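PDB 3NTV: MW1564 protein from Staphylococcus aureus, which probably transfers a methyl group from S-adenosylmethionine to a hydroxyl of its substrate, as caffeoyl-CoA O-methyltransferases do. Local coordinates for residues 203-208 with 216-221. Residues are numbered along the deposited sequence; the frame is centred on the assembly and turned at random.
Sequences DYNEWL and TNFLNI
Thr216 meets Leu208 where strand 214-219, outermost in the sheet of its chain, packs against helix 192-209; the axes of 203-208 and 216-219 run roughly antiparallel, 146° between their directions and 10.5 Å apart at closest approach. The threonine's methyl lies anti to the backbone N and reaches the leucine, CG2 standing 3.8 Å from Leu208 CD2. On the other branch, Thr216 OG1 is hydrogen-bonded to Ser228 OG of the neighbouring strand and to a water 2.7 Å away, which also donates to Leu208 O at 2.8 Å. Phe218 lies on the same side of the strand as Thr216, and with CG anti to the carbonyl carbon and beside the backbone N (chi1 -62°) its ring reaches the helix. Asn205 OD1 sits at the ring edge, near its plane, 3.6 Å from Phe218 CE1, with amide and ring planes 72° apart. Leu208 CD2 approaches the ring obliquely, 4.3 Å from Phe218 CZ. The Asn205 amide is held by its nitrogen, which bonds to Val177 O and to Tyr28 OH of the second subunit, whose Leu29 also packs on Phe218. Helix and sheet of this Rossmann-like methyltransferase fold are thus joined by a Leu208-Thr216-Phe218 apolar patch, the amide oxygen at the ring edge and a water bridge, with no direct hydrogen bond between the segments; OD1 also lies in plane at the edge of the Tyr204 ring, and an oxygen beside two aromatic C-H edges would be expected to be weakly favourable.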
loop_
_atom_site.group_PDB
_atom_site.type_symbol
_atom_site.label_atom_id
_atom_site.label_comp_id
_atom_site.label_asym_id
_atom_site.label_seq_id
_atom_site.Cartn_x
_atom_site.Cartn_y
_atom_site.Cartn_z
ATOM N N ASP A 203 11.015 7.562 -17.459
ATOM C CA ASP A 203 10.321 8.703 -18.064
ATOM C C ASP A 203 8.864 8.773 -17.566
ATOM O O ASP A 203 8.382 9.851 -17.238
ATOM C CB ASP A 203 10.349 8.621 -19.602
ATOM C CG ASP A 203 11.716 8.907 -20.198
ATOM O OD1 ASP A 203 12.631 9.320 -19.433
ATOM O OD2 ASP A 203 11.877 8.722 -21.424
ATOM N N TYR A 204 8.168 7.621 -17.529
ATOM C CA TYR A 204 6.784 7.553 -17.044
ATOM C C TYR A 204 6.697 8.060 -15.609
ATOM O O TYR A 204 5.834 8.881 -15.325
ATOM C CB TYR A 204 6.246 6.105 -17.136
ATOM C CG TYR A 204 4.841 5.934 -16.598
ATOM C CD1 TYR A 204 3.737 6.006 -17.443
ATOM C CD2 TYR A 204 4.614 5.726 -15.240
ATOM C CE1 TYR A 204 2.437 5.850 -16.952
ATOM C CE2 TYR A 204 3.318 5.573 -14.739
ATOM C CZ TYR A 204 2.234 5.615 -15.604
ATOM O OH TYR A 204 0.946 5.432 -15.153
ATOM N N ASN A 205 7.557 7.562 -14.718
ATOM C CA ASN A 205 7.540 7.978 -13.302
ATOM C C ASN A 205 7.713 9.487 -13.118
ATOM O O ASN A 205 6.959 10.111 -12.373
ATOM C CB ASN A 205 8.561 7.205 -12.495
ATOM C CG ASN A 205 8.257 5.728 -12.425
ATOM O OD1 ASN A 205 7.118 5.275 -12.680
ATOM N ND2 ASN A 205 9.271 4.940 -12.146
ATOM N N GLU A 206 8.702 10.074 -13.815
ATOM C CA GLU A 206 8.969 11.514 -13.742
ATOM C C GLU A 206 7.795 12.307 -14.285
ATOM O O GLU A 206 7.441 13.327 -13.720
ATOM C CB GLU A 206 10.238 11.868 -14.540
ATOM C CG GLU A 206 11.525 11.329 -13.950
ATOM C CD GLU A 206 12.084 12.023 -12.718
ATOM O OE1 GLU A 206 12.961 11.419 -12.061
ATOM O OE2 GLU A 206 11.665 13.165 -12.416
ATOM N N TRP A 207 7.199 11.854 -15.389
ATOM C CA TRP A 207 6.073 12.550 -15.996
ATOM C C TRP A 207 4.850 12.473 -15.045
ATOM O O TRP A 207 4.148 13.465 -14.855
ATOM C CB TRP A 207 5.774 11.904 -17.350
ATOM C CG TRP A 207 4.525 12.383 -18.006
ATOM C CD1 TRP A 207 4.389 13.462 -18.830
ATOM C CD2 TRP A 207 3.237 11.761 -17.936
ATOM N NE1 TRP A 207 3.087 13.562 -19.265
ATOM C CE2 TRP A 207 2.365 12.511 -18.753
ATOM C CE3 TRP A 207 2.743 10.613 -17.285
ATOM C CZ2 TRP A 207 1.016 12.175 -18.911
ATOM C CZ3 TRP A 207 1.412 10.271 -17.457
ATOM C CH2 TRP A 207 0.559 11.058 -18.243
ATOM N N LEU A 208 4.638 11.304 -14.426
ATOM C CA LEU A 208 3.510 11.096 -13.512
ATOM C C LEU A 208 3.534 12.024 -12.304
ATOM O O LEU A 208 2.513 12.646 -12.003
ATOM C CB LEU A 208 3.456 9.635 -13.073
ATOM C CG LEU A 208 2.357 9.238 -12.068
ATOM C CD1 LEU A 208 0.981 9.473 -12.658
ATOM C CD2 LEU A 208 2.530 7.785 -11.685
ATOM N N THR A 216 0.381 11.278 -6.037
ATOM C CA THR A 216 1.013 9.953 -6.225
ATOM C C THR A 216 1.989 9.527 -5.156
ATOM O O THR A 216 2.793 10.330 -4.676
ATOM C CB THR A 216 1.701 9.900 -7.626
ATOM O OG1 THR A 216 0.720 10.151 -8.628
ATOM C CG2 THR A 216 2.416 8.570 -7.921
ATOM N N ASN A 217 1.990 8.219 -4.834
ATOM C CA ASN A 217 3.011 7.649 -3.983
ATOM C C ASN A 217 3.525 6.372 -4.621
ATOM O O ASN A 217 2.767 5.686 -5.320
ATOM C CB ASN A 217 2.548 7.412 -2.548
ATOM C CG ASN A 217 1.632 6.245 -2.426
ATOM O OD1 ASN A 217 0.541 6.268 -2.982
ATOM N ND2 ASN A 217 2.096 5.166 -1.793
ATOM N N PHE A 218 4.791 6.047 -4.373
ATOM C CA PHE A 218 5.453 4.859 -4.905
ATOM C C PHE A 218 5.831 3.899 -3.813
ATOM O O PHE A 218 6.233 4.314 -2.715
ATOM C CB PHE A 218 6.711 5.233 -5.718
ATOM C CG PHE A 218 6.444 6.084 -6.928
ATOM C CD1 PHE A 218 6.367 5.515 -8.195
ATOM C CD2 PHE A 218 6.280 7.459 -6.809
ATOM C CE1 PHE A 218 6.186 6.312 -9.325
ATOM C CE2 PHE A 218 6.046 8.248 -7.936
ATOM C CZ PHE A 218 6.004 7.670 -9.190
ATOM N N LEU A 219 5.797 2.604 -4.138
ATOM C CA LEU A 219 6.126 1.536 -3.196
ATOM C C LEU A 219 7.117 0.580 -3.804
ATOM O O LEU A 219 6.928 0.169 -4.956
ATOM C CB LEU A 219 4.853 0.716 -2.859
ATOM C CG LEU A 219 3.682 1.438 -2.194
ATOM C CD1 LEU A 219 2.525 0.479 -1.993
ATOM C CD2 LEU A 219 4.086 2.016 -0.843
ATOM N N ASN A 220 8.144 0.161 -3.036
ATOM C CA ASN A 220 9.082 -0.847 -3.548
ATOM C C ASN A 220 8.679 -2.223 -3.041
ATOM O O ASN A 220 9.297 -2.809 -2.134
ATOM C CB ASN A 220 10.557 -0.520 -3.261
ATOM C CG ASN A 220 10.874 -0.364 -1.804
ATOM O OD1 ASN A 220 10.052 0.116 -1.020
ATOM N ND2 ASN A 220 12.055 -0.813 -1.410
ATOM N N ILE A 221 7.570 -2.693 -3.576
ATOM C CA ILE A 221 7.032 -4.019 -3.331
ATOM C C ILE A 221 7.002 -4.676 -4.683
ATOM O O ILE A 221 6.651 -4.021 -5.670
ATOM C CB ILE A 221 5.619 -4.044 -2.675
ATOM C CG1 ILE A 221 4.544 -3.229 -3.450
ATOM C CG2 ILE A 221 5.699 -3.691 -1.199
ATOM C CD1 ILE A 221 3.085 -3.765 -3.247
HETATM O O HOH W 1 1.108 12.593 -9.602
#